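Local coordinates for protein ZYG-9 (Caenorhabditis elegans, PDB 2OF3) that helps organise microtubules and spindle poles during mitosis and meiosis in one-cell embryos and is required for default positioning of the nucleus in oocytes, at residues Val49-Gln54 with Asp68-Leu73; Leu94-Thr99 with Ile105-Leu110; Pro135-Lys140 with Thr150-Ile155. All coordinates share one frame; numbering follows the deposited sequence.

Interaction 1: Val49-Gln54 with Asp68-Leu73; sequences VSLMSQ and DSLVRL
Leu51 and Leu70 meet through one methyl each, their side chains crossing at about a right angle. Leu51 CD2 lies 3.9 Å from Leu70 CD2, the closest approach of the two side chains. Leu51 holds its CG trans to the backbone N (chi1 -176°), which carries the branch out toward helix 60-76. The CB of Leu70 does not point straight at helix 49-55; its CD2 methyl makes the contact. Leu51 also rests on Ala66 and Leu4, while Leu70 goes on to Leu110 of helix 101-120, so the methyl pair is one point in a wider apolar layer. The pair lies in the alpha solenoid of a TOG domain, built of HEAT repeats, and joins the short helix 49-55 to helix 60-76.

Beside the leucines the pairing becomes polar and indirect. Gln54 OE1 and Ser69 OG, 4.3 Å apart, are too distant to bond directly, and a water fills the role. It donates to Gln54 OE1 at 2.5 Å and is hydrogen-bonded to Ser69 OG at 2.6 Å. Both CB atoms point toward the partner helix, and the water joins Gln54 OE1 to the Ser69 hydroxyl.

Each helix also carries a polar link of its own. Ser53 OG donates to Val49 O from above the carbonyl plane, and the same oxygen accepts the Ser53 N-H, a double grip one helical turn back. On helix 60-76, Arg72 NE forms a salt bridge to Asp68 OD2 at 2.8 Å with a nearly straight N-H (173°). The carboxylate oxygen sits in the guanidinium plane but is itself met from above the carboxylate plane; a second, weak bond runs from Arg72 NH2 to Asp68 OD1.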
loop_
_atom_site.group_PDB
_atom_site.type_symbol
_atom_site.label_atom_id
_atom_site.label_comp_id
_atom_site.label_asym_id
_atom_site.label_seq_id
_atom_site.Cartn_x
_atom_site.Cartn_y
_atom_site.Cartn_z
ATOM N N VAL A 49 -3.121 29.043 2.434
ATOM C CA VAL A 49 -3.300 28.914 3.873
ATOM C C VAL A 49 -4.673 28.409 4.224
ATOM O O VAL A 49 -4.816 27.716 5.224
ATOM C CB VAL A 49 -2.963 30.237 4.655
ATOM C CG1 VAL A 49 -1.688 30.844 4.142
ATOM C CG2 VAL A 49 -4.102 31.228 4.528
ATOM N N SER A 50 -5.697 28.697 3.417
ATOM C CA SER A 50 -7.037 28.158 3.758
ATOM C C SER A 50 -7.120 26.674 3.608
ATOM O O SER A 50 -7.807 26.026 4.401
ATOM C CB SER A 50 -8.159 28.774 2.915
ATOM O OG SER A 50 -7.925 28.539 1.546
ATOM N N LEU A 51 -6.444 26.094 2.600
ATOM C CA LEU A 51 -6.282 24.614 2.593
ATOM C C LEU A 51 -5.414 24.133 3.750
ATOM O O LEU A 51 -5.760 23.167 4.433
ATOM C CB LEU A 51 -5.716 24.135 1.249
ATOM C CG LEU A 51 -5.583 22.616 1.061
ATOM C CD1 LEU A 51 -6.870 21.866 1.303
ATOM C CD2 LEU A 51 -5.056 22.335 -0.376
ATOM N N MET A 52 -4.297 24.819 3.996
ATOM C CA MET A 52 -3.425 24.473 5.124
ATOM C C MET A 52 -4.146 24.450 6.463
ATOM O O MET A 52 -3.915 23.528 7.292
ATOM C CB MET A 52 -2.197 25.410 5.191
ATOM C CG MET A 52 -1.135 25.171 4.071
ATOM S SD MET A 52 -0.354 23.557 4.148
ATOM C CE MET A 52 0.630 23.774 5.601
ATOM N N SER A 53 -4.989 25.467 6.726
ATOM C CA SER A 53 -5.767 25.492 7.991
ATOM C C SER A 53 -6.657 24.308 8.147
ATOM O O SER A 53 -6.845 23.851 9.260
ATOM C CB SER A 53 -6.632 26.756 8.115
ATOM O OG SER A 53 -5.834 27.877 7.789
ATOM N N GLN A 54 -7.215 23.793 7.044
ATOM C CA GLN A 54 -8.085 22.604 7.145
ATOM C C GLN A 54 -7.264 21.334 7.341
ATOM O O GLN A 54 -7.596 20.478 8.176
ATOM C CB GLN A 54 -8.979 22.458 5.893
ATOM C CG GLN A 54 -10.019 23.593 5.692
ATOM C CD GLN A 54 -10.608 23.630 4.273
ATOM O OE1 GLN A 54 -9.982 23.190 3.289
ATOM N NE2 GLN A 54 -11.799 24.192 4.157
ATOM N N ASP A 68 -12.644 17.271 0.192
ATOM C CA ASP A 68 -13.547 17.690 -0.851
ATOM C C ASP A 68 -12.872 18.649 -1.857
ATOM O O ASP A 68 -12.971 18.481 -3.074
ATOM C CB ASP A 68 -14.775 18.349 -0.187
ATOM C CG ASP A 68 -15.771 18.892 -1.207
ATOM O OD1 ASP A 68 -16.637 18.093 -1.692
ATOM O OD2 ASP A 68 -15.675 20.117 -1.546
ATOM N N SER A 69 -12.167 19.657 -1.356
ATOM C CA SER A 69 -11.425 20.543 -2.218
ATOM C C SER A 69 -10.389 19.768 -3.025
ATOM O O SER A 69 -10.150 20.094 -4.194
ATOM C CB SER A 69 -10.651 21.593 -1.396
ATOM O OG SER A 69 -11.510 22.469 -0.715
ATOM N N LEU A 70 -9.723 18.807 -2.384
ATOM C CA LEU A 70 -8.596 18.105 -3.038
ATOM C C LEU A 70 -9.148 17.165 -4.109
ATOM O O LEU A 70 -8.612 17.092 -5.243
ATOM C CB LEU A 70 -7.716 17.360 -1.990
ATOM C CG LEU A 70 -6.782 18.171 -1.073
ATOM C CD1 LEU A 70 -6.182 17.340 0.009
ATOM C CD2 LEU A 70 -5.646 18.812 -1.885
ATOM N N VAL A 71 -10.217 16.441 -3.764
ATOM C CA VAL A 71 -10.855 15.517 -4.741
ATOM C C VAL A 71 -11.359 16.280 -5.986
ATOM O O VAL A 71 -11.162 15.820 -7.107
ATOM C CB VAL A 71 -11.902 14.571 -4.082
ATOM C CG1 VAL A 71 -12.906 14.039 -5.073
ATOM C CG2 VAL A 71 -11.198 13.407 -3.357
ATOM N N ARG A 72 -11.898 17.484 -5.790
ATOM C CA ARG A 72 -12.359 18.310 -6.917
ATOM C C ARG A 72 -11.262 18.777 -7.848
ATOM O O ARG A 72 -11.540 19.009 -9.051
ATOM C CB ARG A 72 -13.175 19.540 -6.449
ATOM C CG ARG A 72 -14.504 19.158 -5.803
ATOM C CD ARG A 72 -15.235 20.353 -5.109
ATOM N NE ARG A 72 -16.298 19.852 -4.220
ATOM C CZ ARG A 72 -17.454 19.295 -4.624
ATOM N NH1 ARG A 72 -17.730 19.156 -5.931
ATOM N NH2 ARG A 72 -18.348 18.866 -3.720
ATOM N N LEU A 73 -10.016 18.902 -7.349
ATOM C CA LEU A 73 -8.881 19.246 -8.230
ATOM C C LEU A 73 -8.617 18.217 -9.294
ATOM O O LEU A 73 -8.101 18.535 -10.330
ATOM C CB LEU A 73 -7.589 19.470 -7.420
ATOM C CG LEU A 73 -7.647 20.601 -6.409
ATOM C CD1 LEU A 73 -6.269 20.670 -5.729
ATOM C CD2 LEU A 73 -7.974 21.920 -7.116
HETATM O O HOH W 1 -9.949 23.867 0.877
#

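Interaction 2: Leu94-Thr99 with Ile105-Leu110; sequences LRFFET and IKVLEL
Arg95 makes its contact with the aliphatic root of its side chain, leaving the guanidinium out of it. Arg95 CB lies 3.6 Å from Val107 CG2 and CG 3.7 Å from the same methyl, the two side chains crossing at about a right angle. Further out the arginine chain bends twice and leads away from helix 101-120; its charged end lies near Glu98, although the exact geometry of that pair is doubtful.

Phe96 comes next and reaches over to the helix chiefly with CE1 of its ring. Phe96 CE1 stands 3.6 Å from Val107 CG1 and 3.9 Å from Leu108 CD2, both methyls approaching the ring at a slant; Phe96 CZ also comes near Leu108 CD2, at 4.1 Å. The valine is thereby shared: with CG1 trans to its backbone N (chi1 168°), one branch serves Phe96 and the other serves Arg95. All four touching residues are buried. The setting is the turn between helices 85-95 and 101-120, consecutive elements of the HEAT-repeat solenoid of a TOG domain, where side chains close to the turn lie against the early part of the next helix. The Phe96 ring also touches Phe133, Tyr136 and Leu137 of helix 127-139, while Val107 rests on Leu67 of helix 60-76 and Leu108 on Met148 of helix 146-163.

Phe97 turns its ring to a different side, against Phe28 and Pro31.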
loop_
_atom_site.group_PDB
_atom_site.type_symbol
_atom_site.label_atom_id
_atom_site.label_comp_id
_atom_site.label_asym_id
_atom_site.label_seq_id
_atom_site.Cartn_x
_atom_site.Cartn_y
_atom_site.Cartn_z
ATOM N N LEU A 94 -1.348 9.856 7.765
ATOM C CA LEU A 94 -1.657 10.368 9.109
ATOM C C LEU A 94 -3.103 10.025 9.481
ATOM O O LEU A 94 -3.388 9.629 10.635
ATOM C CB LEU A 94 -1.432 11.880 9.163
ATOM C CG LEU A 94 -0.032 12.454 8.922
ATOM C CD1 LEU A 94 -0.086 13.932 9.142
ATOM C CD2 LEU A 94 0.970 11.818 9.845
ATOM N N ARG A 95 -3.991 10.149 8.500
ATOM C CA ARG A 95 -5.380 9.696 8.619
ATOM C C ARG A 95 -5.550 8.222 8.806
ATOM O O ARG A 95 -6.545 7.813 9.368
ATOM C CB ARG A 95 -6.242 10.139 7.428
ATOM C CG ARG A 95 -6.194 11.629 7.148
ATOM C CD ARG A 95 -6.658 12.434 8.373
ATOM N NE ARG A 95 -5.687 13.492 8.540
ATOM C CZ ARG A 95 -4.975 13.734 9.623
ATOM N NH1 ARG A 95 -5.147 13.074 10.722
ATOM N NH2 ARG A 95 -4.114 14.711 9.585
ATOM N N PHE A 96 -4.601 7.399 8.394
ATOM C CA PHE A 96 -4.669 5.958 8.673
ATOM C C PHE A 96 -4.539 5.579 10.148
ATOM O O PHE A 96 -4.852 4.448 10.516
ATOM C CB PHE A 96 -3.645 5.152 7.820
ATOM C CG PHE A 96 -3.880 5.245 6.331
ATOM C CD1 PHE A 96 -5.116 5.664 5.822
ATOM C CD2 PHE A 96 -2.867 4.930 5.427
ATOM C CE1 PHE A 96 -5.348 5.780 4.422
ATOM C CE2 PHE A 96 -3.069 5.025 4.026
ATOM C CZ PHE A 96 -4.333 5.460 3.521
ATOM N N PHE A 97 -4.091 6.496 10.997
ATOM C CA PHE A 97 -3.884 6.193 12.412
ATOM C C PHE A 97 -5.092 6.581 13.311
ATOM O O PHE A 97 -5.230 6.115 14.441
ATOM C CB PHE A 97 -2.569 6.828 12.875
ATOM C CG PHE A 97 -1.369 6.058 12.399
ATOM C CD1 PHE A 97 -0.822 5.052 13.184
ATOM C CD2 PHE A 97 -0.839 6.282 11.135
ATOM C CE1 PHE A 97 0.245 4.294 12.753
ATOM C CE2 PHE A 97 0.274 5.538 10.685
ATOM C CZ PHE A 97 0.817 4.536 11.501
ATOM N N GLU A 98 -5.970 7.412 12.781
ATOM C CA GLU A 98 -7.210 7.755 13.425
ATOM C C GLU A 98 -8.320 6.743 13.135
ATOM O O GLU A 98 -8.311 6.051 12.118
ATOM C CB GLU A 98 -7.580 9.119 12.915
ATOM C CG GLU A 98 -6.545 10.082 13.402
ATOM C CD GLU A 98 -6.412 11.307 12.555
ATOM O OE1 GLU A 98 -7.238 11.502 11.621
ATOM O OE2 GLU A 98 -5.448 12.068 12.834
ATOM N N THR A 99 -9.281 6.637 14.038
ATOM C CA THR A 99 -10.461 5.793 13.803
ATOM C C THR A 99 -11.612 6.768 13.582
ATOM O O THR A 99 -12.011 7.515 14.491
ATOM C CB THR A 99 -10.788 4.918 15.022
ATOM O OG1 THR A 99 -11.158 5.790 16.105
ATOM C CG2 THR A 99 -9.565 4.063 15.460
ATOM N N ILE A 105 -13.264 6.733 4.358
ATOM C CA ILE A 105 -13.836 6.625 3.017
ATOM C C ILE A 105 -13.326 7.711 2.070
ATOM O O ILE A 105 -12.975 7.413 0.912
ATOM C CB ILE A 105 -15.414 6.685 3.046
ATOM C CG1 ILE A 105 -15.979 5.393 3.612
ATOM C CG2 ILE A 105 -15.945 6.829 1.645
ATOM C CD1 ILE A 105 -17.373 5.586 4.413
ATOM N N LYS A 106 -13.314 8.963 2.522
ATOM C CA LYS A 106 -12.901 10.065 1.648
ATOM C C LYS A 106 -11.388 10.119 1.450
ATOM O O LYS A 106 -10.921 10.605 0.424
ATOM C CB LYS A 106 -13.298 11.439 2.216
ATOM C CG LYS A 106 -14.824 11.728 2.285
ATOM C CD LYS A 106 -15.432 11.714 0.892
ATOM C CE LYS A 106 -16.958 11.552 0.961
ATOM N NZ LYS A 106 -17.487 12.157 -0.285
ATOM N N VAL A 107 -10.630 9.725 2.470
ATOM C CA VAL A 107 -9.164 9.608 2.314
ATOM C C VAL A 107 -8.863 8.599 1.227
ATOM O O VAL A 107 -8.076 8.870 0.340
ATOM C CB VAL A 107 -8.469 9.209 3.622
ATOM C CG1 VAL A 107 -7.017 8.806 3.344
ATOM C CG2 VAL A 107 -8.558 10.357 4.668
ATOM N N LEU A 108 -9.542 7.445 1.243
ATOM C CA LEU A 108 -9.235 6.409 0.258
ATOM C C LEU A 108 -9.632 6.816 -1.131
ATOM O O LEU A 108 -8.990 6.432 -2.098
ATOM C CB LEU A 108 -9.858 5.061 0.654
ATOM C CG LEU A 108 -9.270 4.558 1.983
ATOM C CD1 LEU A 108 -10.114 3.360 2.338
ATOM C CD2 LEU A 108 -7.797 4.118 1.819
ATOM N N GLU A 109 -10.684 7.629 -1.240
ATOM C CA GLU A 109 -11.096 8.173 -2.530
ATOM C C GLU A 109 -10.040 9.098 -3.055
ATOM O O GLU A 109 -9.715 9.042 -4.250
ATOM C CB GLU A 109 -12.403 8.919 -2.344
ATOM C CG GLU A 109 -12.884 9.680 -3.492
ATOM C CD GLU A 109 -14.172 10.452 -3.132
ATOM O OE1 GLU A 109 -14.813 10.154 -2.090
ATOM O OE2 GLU A 109 -14.542 11.340 -3.914
ATOM N N LEU A 110 -9.480 9.941 -2.185
ATOM C CA LEU A 110 -8.324 10.768 -2.611
ATOM C C LEU A 110 -7.115 9.918 -3.028
ATOM O O LEU A 110 -6.497 10.207 -4.058
ATOM C CB LEU A 110 -7.906 11.825 -1.565
ATOM C CG LEU A 110 -6.774 12.766 -1.994
ATOM C CD1 LEU A 110 -7.127 13.539 -3.308
ATOM C CD2 LEU A 110 -6.447 13.746 -0.878
#

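Interaction 3: Pro135-Lys140 with Thr150-Ile155; sequences PYLLLK and TSVRDI
The turn between helices 127-139 and 146-163 is closed by an aliphatic cluster in which Leu137 and Lys140 meet Val152 and Ile155. Leu137 lies alongside Val152, the two side chains sliding past each other in opposite directions, with Leu137 CG 4.1 Å from Val152 CG1. That methyl, Val152 CG1, also rests 3.8 Å from the backbone oxygen Leu137 O, itself taken up by the Lys140 N-H.

Val152 is the shared piece. Its CG1 stands trans to the backbone N (chi1 170°) and faces the leucine, while Val152 CG2 turns to Lys140, 3.8 Å from Lys140 CB. The contact joins helices 127-139 and 146-163 of the HEAT-repeat solenoid of this TOG domain, and Val152 and Ile155 also touch Leu108 of helix 101-120. With an alanine replacing Val152, both methyls would go, and Leu137 CG and Lys140 CB would probably be left with a gap between the two helices.

One turn further along, Ile155 CG2 meets Leu137 CD2 at 3.7 Å, the two side chains slanting across one another. Lys140 lends the cluster only the base of its chain: bends at its second and third torsions carry NZ away from Val152, to a hydrogen bond with Phe96 O and a salt bridge with Glu143 OE2.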
loop_
_atom_site.group_PDB
_atom_site.type_symbol
_atom_site.label_atom_id
_atom_site.label_comp_id
_atom_site.label_asym_id
_atom_site.label_seq_id
_atom_site.Cartn_x
_atom_site.Cartn_y
_atom_site.Cartn_z
ATOM N N PRO A 135 3.484 0.888 2.932
ATOM C CA PRO A 135 3.434 0.200 4.210
ATOM C C PRO A 135 2.296 0.660 5.103
ATOM O O PRO A 135 1.718 -0.177 5.883
ATOM C CB PRO A 135 4.840 0.466 4.820
ATOM C CG PRO A 135 5.707 0.579 3.631
ATOM C CD PRO A 135 4.831 1.422 2.694
ATOM N N TYR A 136 1.916 1.933 4.999
ATOM C CA TYR A 136 0.792 2.405 5.838
ATOM C C TYR A 136 -0.541 2.059 5.230
ATOM O O TYR A 136 -1.484 1.774 5.965
ATOM C CB TYR A 136 0.864 3.904 6.064
ATOM C CG TYR A 136 2.155 4.247 6.735
ATOM C CD1 TYR A 136 2.337 3.967 8.088
ATOM C CD2 TYR A 136 3.220 4.793 5.992
ATOM C CE1 TYR A 136 3.579 4.233 8.731
ATOM C CE2 TYR A 136 4.492 5.066 6.607
ATOM C CZ TYR A 136 4.626 4.781 7.966
ATOM O OH TYR A 136 5.819 5.043 8.557
ATOM N N LEU A 137 -0.641 2.092 3.897
ATOM C CA LEU A 137 -1.891 1.689 3.225
ATOM C C LEU A 137 -2.199 0.245 3.562
ATOM O O LEU A 137 -3.391 -0.114 3.728
ATOM C CB LEU A 137 -1.809 1.853 1.709
ATOM C CG LEU A 137 -3.008 1.345 0.896
ATOM C CD1 LEU A 137 -4.208 2.324 0.995
ATOM C CD2 LEU A 137 -2.543 1.190 -0.512
ATOM N N LEU A 138 -1.156 -0.584 3.665
ATOM C CA LEU A 138 -1.342 -1.999 4.005
ATOM C C LEU A 138 -1.901 -2.246 5.404
ATOM O O LEU A 138 -2.551 -3.286 5.644
ATOM C CB LEU A 138 -0.062 -2.822 3.731
ATOM C CG LEU A 138 0.347 -2.892 2.274
ATOM C CD1 LEU A 138 1.644 -3.657 2.179
ATOM C CD2 LEU A 138 -0.720 -3.520 1.399
ATOM N N LEU A 139 -1.725 -1.303 6.322
ATOM C CA LEU A 139 -2.402 -1.389 7.600
ATOM C C LEU A 139 -3.942 -1.466 7.454
ATOM O O LEU A 139 -4.624 -2.156 8.230
ATOM C CB LEU A 139 -2.045 -0.202 8.513
ATOM C CG LEU A 139 -0.570 -0.060 8.935
ATOM C CD1 LEU A 139 -0.340 1.286 9.728
ATOM C CD2 LEU A 139 -0.092 -1.301 9.734
ATOM N N LYS A 140 -4.479 -0.774 6.450
ATOM C CA LYS A 140 -5.891 -0.582 6.303
ATOM C C LYS A 140 -6.499 -1.780 5.624
ATOM O O LYS A 140 -7.753 -1.911 5.579
ATOM C CB LYS A 140 -6.130 0.674 5.449
ATOM C CG LYS A 140 -5.664 1.963 6.149
ATOM C CD LYS A 140 -6.477 2.315 7.371
ATOM C CE LYS A 140 -5.702 1.923 8.618
ATOM N NZ LYS A 140 -6.579 2.075 9.823
ATOM N N THR A 150 -12.133 -3.727 0.437
ATOM C CA THR A 150 -12.227 -3.685 -1.001
ATOM C C THR A 150 -11.636 -2.416 -1.622
ATOM O O THR A 150 -10.993 -2.449 -2.676
ATOM C CB THR A 150 -13.714 -3.850 -1.416
ATOM O OG1 THR A 150 -14.097 -5.173 -1.032
ATOM C CG2 THR A 150 -13.899 -3.679 -2.927
ATOM N N SER A 151 -11.892 -1.292 -0.983
ATOM C CA SER A 151 -11.449 0.017 -1.470
ATOM C C SER A 151 -9.935 0.089 -1.387
ATOM O O SER A 151 -9.283 0.655 -2.275
ATOM C CB SER A 151 -12.051 1.139 -0.602
ATOM O OG SER A 151 -13.422 1.339 -0.950
ATOM N N VAL A 152 -9.403 -0.491 -0.313
ATOM C CA VAL A 152 -7.950 -0.561 -0.091
ATOM C C VAL A 152 -7.331 -1.448 -1.165
ATOM O O VAL A 152 -6.335 -1.038 -1.763
ATOM C CB VAL A 152 -7.628 -1.056 1.292
ATOM C CG1 VAL A 152 -6.114 -1.357 1.416
ATOM C CG2 VAL A 152 -8.149 -0.008 2.362
ATOM N N ARG A 153 -7.939 -2.590 -1.488
ATOM C CA ARG A 153 -7.350 -3.463 -2.483
ATOM C C ARG A 153 -7.388 -2.860 -3.833
ATOM O O ARG A 153 -6.460 -3.091 -4.618
ATOM C CB ARG A 153 -7.997 -4.854 -2.540
ATOM C CG ARG A 153 -7.674 -5.661 -3.817
ATOM C CD ARG A 153 -6.120 -6.041 -4.017
ATOM N NE ARG A 153 -6.053 -7.410 -3.591
ATOM C CZ ARG A 153 -6.092 -8.544 -4.309
ATOM N NH1 ARG A 153 -5.969 -8.676 -5.644
ATOM N NH2 ARG A 153 -6.144 -9.608 -3.572
ATOM N N ASP A 154 -8.426 -2.089 -4.149
ATOM C CA ASP A 154 -8.476 -1.385 -5.457
ATOM C C ASP A 154 -7.323 -0.400 -5.598
ATOM O O ASP A 154 -6.762 -0.265 -6.701
ATOM C CB ASP A 154 -9.786 -0.610 -5.662
ATOM C CG ASP A 154 -11.017 -1.524 -5.751
ATOM O OD1 ASP A 154 -10.877 -2.702 -6.217
ATOM O OD2 ASP A 154 -12.117 -1.061 -5.340
ATOM N N ILE A 155 -6.958 0.282 -4.513
ATOM C CA ILE A 155 -5.746 1.173 -4.562
ATOM C C ILE A 155 -4.463 0.337 -4.698
ATOM O O ILE A 155 -3.605 0.650 -5.471
ATOM C CB ILE A 155 -5.643 2.135 -3.320
ATOM C CG1 ILE A 155 -6.798 3.122 -3.290
ATOM C CG2 ILE A 155 -4.270 2.885 -3.247
ATOM C CD1 ILE A 155 -7.170 3.468 -1.849
#

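From the N terminus, the three contacts come in series, none enclosing or crossing another. Interaction 1 closes the short path from helix 49-55 into helix 60-76; interaction 2 closes the turn between helices 85-95 and 101-120; interaction 3 closes the turn from helix 127-139 to helix 146-163. Neighbours in the row touch. Val71 and Leu70 of interaction 1 lie on Glu109 and Leu110 of interaction 2, while residues 94-99 and 105-110 both reach interaction 3, whose centre is about 10 Å from that of interaction 2. Interactions 1 and 3 do not meet, their nearest atoms being about 11 Å apart, so interaction 2 bridges them along the solenoid.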